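Epidermin biosynthesis protein EpiD (Staphylococcus aureus, PDB 3QJG) probably catalyses the flavin-dependent oxidative decarboxylation of the C-terminal cysteine of the epidermin precursor peptide, using bound FMN. Local coordinates at the interface of chains A and B and the interface of chains A and C. Coordinates in Å, arbitrary orientation; residue numbers count along the deposited sequence, not the author numbering. Chains: chain A/B/C, Epidermin biosynthesis protein EpiD.

Contact 1 and contact 2 lie on opposite flanks of chain A, their C-alpha centres about 34 Å apart, and they share no residue or secondary-structure element. Contact 1 is mainly polar, with a histidine inserted between helices of chain B, whereas contact 2 is mainly apolar. The interface holding contact 1 is not an exact two-fold, while that of contact 2 is two-fold symmetric. In the deposited twelve-chain assembly this fits trimers, built through contacts like the first, being joined in pairs through contacts like the second, as expected for a dodecameric cysteine decarboxylase of the EpiD family.

Contact 1: the interface of chains A and B. Residues chain A 96, 107; chain B 87-88, 91, 123, 126, 129.
The C-terminal end of helix 101-107 of chain A, carrying A:His107, and the loop at A:Gly96 pack against chain B where helices 87-94, 121-124 and 127-138 converge. The imidazole of A:His107 is the main intruder. Its CG lies anti to the backbone N (chi1 -171°), which sends the ring away from its own helix and in among the B residues. There NE2 hydrogen-bonds OG of B:Ser87 at 2.8 Å, with the direction undecided. The hydroxyl OG1 of B:Thr129 sits in plane at the ring edge, alongside the CE1-NE2 bond and 3.1 Å from NE2 of A:His107; any bond there is poorly directed and doubtful. This OG1 donates to the backbone O of B:Met123 at 2.9 Å and also stands 3.2 Å from OG of B:Ser87, linking it to the serine that meets the imidazole. The amide of B:Asn126 stacks on one face of the imidazole, the planes only 13° apart; its ND2 lies over the rim and from there donates to the backbone O of A:His107 at 3.0 Å, in the carbonyl plane on a lone pair. The side chain of B:Met123 crosses that of the histidine at about a right angle, with CB 3.7 Å from CD2 of A:His107. Beside the ring, ND2 of B:Asn91 donates to the backbone O of A:Gly96 at 2.9 Å, from above the carbonyl plane. B:Ser87 and B:Asn88 belong to the family's PASANT-like motif and B:Met123 to its PXMNXXMW motif and the larger FMN pocket; with A:Cys98, A:Asp99 and A:Thr104 nearby, the contact probably adjoins a flavin site formed by two subunits of Rossmann-like fold.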
ATOM      1  N   GLY A  96      -6.514 -16.562  33.990  1.00 15.66           N
ATOM      2  CA  GLY A  96      -5.658 -15.404  34.141  1.00 13.64           C
ATOM      3  C   GLY A  96      -4.964 -15.000  32.884  1.00 13.72           C
ATOM      4  O   GLY A  96      -4.029 -14.187  32.932  1.00 18.41           O
ATOM      5  N   HIS A 107      -9.006  -9.121  34.452  1.00 19.57           N
ATOM      6  CA  HIS A 107      -8.016  -9.686  35.361  1.00 18.38           C
ATOM      7  C   HIS A 107      -7.704  -8.780  36.569  1.00 19.51           C
ATOM      8  O   HIS A 107      -7.475  -9.249  37.660  1.00 20.02           O
ATOM      9  CB  HIS A 107      -6.737  -9.941  34.582  1.00 17.29           C
ATOM     10  CG  HIS A 107      -5.718 -10.701  35.331  1.00 13.95           C
ATOM     11  ND1 HIS A 107      -5.900 -12.021  35.678  1.00 15.57           N
ATOM     12  CD2 HIS A 107      -4.514 -10.337  35.831  1.00 14.94           C
ATOM     13  CE1 HIS A 107      -4.833 -12.449  36.325  1.00 14.99           C
ATOM     14  NE2 HIS A 107      -3.971 -11.448  36.422  1.00 18.55           N
TER
ATOM     15  N   SER B  87       1.708 -10.675  34.184  1.00 18.84           N
ATOM     16  CA  SER B  87       0.689 -11.627  34.665  1.00 18.94           C
ATOM     17  C   SER B  87       0.246 -12.546  33.532  1.00 18.12           C
ATOM     18  O   SER B  87       0.187 -13.772  33.670  1.00 17.43           O
ATOM     19  CB  SER B  87      -0.534 -10.897  35.247  1.00 18.95           C
ATOM     20  OG  SER B  87      -1.194 -11.750  36.169  1.00 19.36           O
ATOM     21  N   ASN B  88      -0.013 -11.955  32.380  1.00 17.56           N
ATOM     22  CA  ASN B  88      -0.411 -12.751  31.246  1.00 17.45           C
ATOM     23  C   ASN B  88       0.559 -13.857  30.905  1.00 17.42           C
ATOM     24  O   ASN B  88       0.165 -15.025  30.827  1.00 18.91           O
ATOM     25  CB  ASN B  88      -0.672 -11.870  30.025  1.00 17.86           C
ATOM     26  CG  ASN B  88      -0.960 -12.687  28.785  1.00 18.92           C
ATOM     27  OD1 ASN B  88      -2.017 -13.310  28.679  1.00 19.42           O
ATOM     28  ND2 ASN B  88       0.000 -12.720  27.855  1.00 17.26           N
ATOM     29  N   ASN B  91       0.696 -16.583  33.585  1.00 18.07           N
ATOM     30  CA  ASN B  91      -0.531 -17.367  33.572  1.00 18.75           C
ATOM     31  C   ASN B  91      -0.638 -18.213  32.349  1.00 17.72           C
ATOM     32  O   ASN B  91      -1.073 -19.349  32.445  1.00 21.20           O
ATOM     33  CB  ASN B  91      -1.762 -16.446  33.758  1.00 18.36           C
ATOM     34  CG  ASN B  91      -1.824 -15.848  35.125  1.00 19.36           C
ATOM     35  OD1 ASN B  91      -1.397 -16.468  36.079  1.00 18.22           O
ATOM     36  ND2 ASN B  91      -2.291 -14.568  35.224  1.00 19.49           N
ATOM     37  N   MET B 123      -3.211  -7.583  40.076  1.00 22.57           N
ATOM     38  CA  MET B 123      -2.952  -8.720  39.231  1.00 20.92           C
ATOM     39  C   MET B 123      -2.163  -9.738  39.968  1.00 20.75           C
ATOM     40  O   MET B 123      -2.414 -10.925  39.864  1.00 21.66           O
ATOM     41  CB  MET B 123      -2.233  -8.290  37.959  1.00 21.57           C
ATOM     42  CG  MET B 123      -2.930  -7.088  37.275  1.00 21.57           C
ATOM     43  SD  MET B 123      -1.970  -6.195  36.068  1.00 24.84           S
ATOM     44  CE  MET B 123      -1.979  -7.326  34.688  1.00 20.63           C
ATOM     45  N   ASN B 126      -4.446 -11.291  42.331  1.00 20.00           N
ATOM     46  CA  ASN B 126      -5.458 -12.108  41.711  1.00 20.07           C
ATOM     47  C   ASN B 126      -5.250 -13.589  42.150  1.00 20.25           C
ATOM     48  O   ASN B 126      -4.127 -14.056  42.104  1.00 20.34           O
ATOM     49  CB  ASN B 126      -5.410 -11.990  40.189  1.00 19.04           C
ATOM     50  CG  ASN B 126      -6.564 -12.691  39.521  1.00 19.17           C
ATOM     51  OD1 ASN B 126      -6.652 -13.908  39.583  1.00 22.91           O
ATOM     52  ND2 ASN B 126      -7.445 -11.936  38.890  1.00 19.24           N
ATOM     53  N   THR B 129      -3.488 -15.885  39.459  1.00 16.56           N
ATOM     54  CA  THR B 129      -2.126 -15.579  39.350  1.00 18.71           C
ATOM     55  C   THR B 129      -1.317 -16.231  40.493  1.00 20.39           C
ATOM     56  O   THR B 129      -0.256 -16.789  40.202  1.00 19.96           O
ATOM     57  CB  THR B 129      -1.868 -14.059  39.366  1.00 17.75           C
ATOM     58  OG1 THR B 129      -2.740 -13.395  38.423  1.00 17.53           O
ATOM     59  CG2 THR B 129      -0.438 -13.793  39.077  1.00 22.53           C
TER

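Contact 2: the interface of chains A and C. Residues chain A 22, 51, 54-55; chain C 16, 19.
The side-chain amide nitrogen NE2 of A:Gln54 lies 3.8 Å from the methyl CG2 of C:Val16, a van der Waals approach at the border of a mainly apolar patch between two homo-oligomeric flavin-containing cysteine decarboxylase subunits. A bend at chi2 (-74°) folds the glutamine chain so that its amide comes to this methyl. Chain A presents one side of helix 49-55, with A:Ser22 from helix 21-28 next to it; chain C presents the 3-10 helix 16-20, from which C:Val16 and C:Ile19 project one turn apart. C:Ile19 is the central residue, and its two branches serve different partners. CG1 sits in the crowded position between the backbone N and the carbonyl carbon (chi1 78°), and the chain then runs out extended, carrying CD1 to A:Phe55, where it is 3.8 Å from the ring atom CE2 and equally near CZ. The other branch, CG2, rests on A:Ile51, with a spacing of 3.7 Å to CG2 of that residue and 3.8 Å to its CD1. The two isoleucines lie antiparallel, side by side, so the contact is spread along their branches. C:Val16 meets the phenyl ring with its other methyl, CG1 lying 3.8 Å from CZ of A:Phe55. This methyl and CD1 of C:Ile19 fall on opposite sides of the ring plane, so the far end of the ring points between the two residues of chain C. Within chain A, CB of A:Ser22 covers one face of the phenyl, 3.8 Å above its plane and toward the rim, on the same side as CD1 of C:Ile19; this second-shell packing should help to hold the ring's rotation. The two-fold symmetry of the interface repeats the patch with the chains exchanged. The 3-10 helix follows strand 7-12 near the start of the FMN-binding stretch, so this dimer contact, probably one that joins trimers, uses an element neighbouring the flavin pocket.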
ATOM      1  N   SER A  22     -26.250  -1.409  21.532  1.00 25.09           N
ATOM      2  CA  SER A  22     -26.789  -0.043  21.707  1.00 27.08           C
ATOM      3  C   SER A  22     -28.029   0.008  22.667  1.00 28.06           C
ATOM      4  O   SER A  22     -28.249   0.998  23.349  1.00 27.95           O
ATOM      5  CB  SER A  22     -27.161   0.561  20.375  1.00 27.48           C
ATOM      6  OG  SER A  22     -28.335  -0.041  19.901  1.00 26.91           O
ATOM      7  N   ILE A  51     -20.538   3.883  15.499  1.00 29.33           N
ATOM      8  CA  ILE A  51     -21.948   3.711  15.855  1.00 28.86           C
ATOM      9  C   ILE A  51     -22.036   3.609  17.387  1.00 26.63           C
ATOM     10  O   ILE A  51     -22.834   4.278  17.977  1.00 27.33           O
ATOM     11  CB  ILE A  51     -22.597   2.443  15.160  1.00 29.32           C
ATOM     12  CG1 ILE A  51     -22.943   2.701  13.674  1.00 29.56           C
ATOM     13  CG2 ILE A  51     -23.850   1.927  15.929  1.00 29.00           C
ATOM     14  CD1 ILE A  51     -23.835   3.891  13.428  1.00 30.67           C
ATOM     15  N   GLN A  54     -22.086   6.836  19.209  1.00 28.87           N
ATOM     16  CA  GLN A  54     -23.316   7.593  19.187  1.00 28.85           C
ATOM     17  C   GLN A  54     -24.046   7.414  20.524  1.00 28.89           C
ATOM     18  O   GLN A  54     -24.810   8.291  20.943  1.00 29.32           O
ATOM     19  CB  GLN A  54     -24.193   7.129  18.032  1.00 29.25           C
ATOM     20  CG  GLN A  54     -23.607   7.398  16.669  1.00 28.53           C
ATOM     21  CD  GLN A  54     -23.705   8.881  16.329  1.00 28.27           C
ATOM     22  OE1 GLN A  54     -22.704   9.550  16.158  1.00 27.58           O
ATOM     23  NE2 GLN A  54     -24.901   9.389  16.290  1.00 28.18           N
ATOM     24  N   PHE A  55     -23.777   6.301  21.199  1.00 28.01           N
ATOM     25  CA  PHE A  55     -24.491   5.947  22.437  1.00 28.39           C
ATOM     26  C   PHE A  55     -23.582   5.925  23.677  1.00 28.14           C
ATOM     27  O   PHE A  55     -23.967   6.437  24.720  1.00 28.85           O
ATOM     28  CB  PHE A  55     -25.189   4.593  22.262  1.00 28.57           C
ATOM     29  CG  PHE A  55     -26.070   4.545  21.039  1.00 29.80           C
ATOM     30  CD1 PHE A  55     -27.358   5.083  21.068  1.00 30.21           C
ATOM     31  CD2 PHE A  55     -25.574   4.051  19.830  1.00 29.27           C
ATOM     32  CE1 PHE A  55     -28.150   5.083  19.917  1.00 30.69           C
ATOM     33  CE2 PHE A  55     -26.342   4.053  18.686  1.00 28.91           C
ATOM     34  CZ  PHE A  55     -27.631   4.580  18.715  1.00 30.10           C
TER
ATOM     35  N   VAL C  16     -28.462   6.487  11.465  1.00 24.65           N
ATOM     36  CA  VAL C  16     -28.216   5.596  12.577  1.00 25.97           C
ATOM     37  C   VAL C  16     -29.332   4.578  12.742  1.00 25.37           C
ATOM     38  O   VAL C  16     -29.053   3.497  13.154  1.00 27.56           O
ATOM     39  CB  VAL C  16     -27.920   6.341  13.898  1.00 27.13           C
ATOM     40  CG1 VAL C  16     -27.435   5.330  14.978  1.00 28.24           C
ATOM     41  CG2 VAL C  16     -26.808   7.376  13.668  1.00 26.34           C
ATOM     42  N   ILE C  19     -28.996   0.689  12.003  1.00 27.87           N
ATOM     43  CA  ILE C  19     -28.424  -0.350  12.877  1.00 29.23           C
ATOM     44  C   ILE C  19     -29.487  -1.345  13.396  1.00 29.53           C
ATOM     45  O   ILE C  19     -29.159  -2.475  13.825  1.00 29.30           O
ATOM     46  CB  ILE C  19     -27.638   0.272  14.060  1.00 29.50           C
ATOM     47  CG1 ILE C  19     -28.595   0.778  15.160  1.00 31.02           C
ATOM     48  CG2 ILE C  19     -26.679   1.397  13.539  1.00 30.62           C
ATOM     49  CD1 ILE C  19     -27.960   1.751  16.158  1.00 30.50           C
TER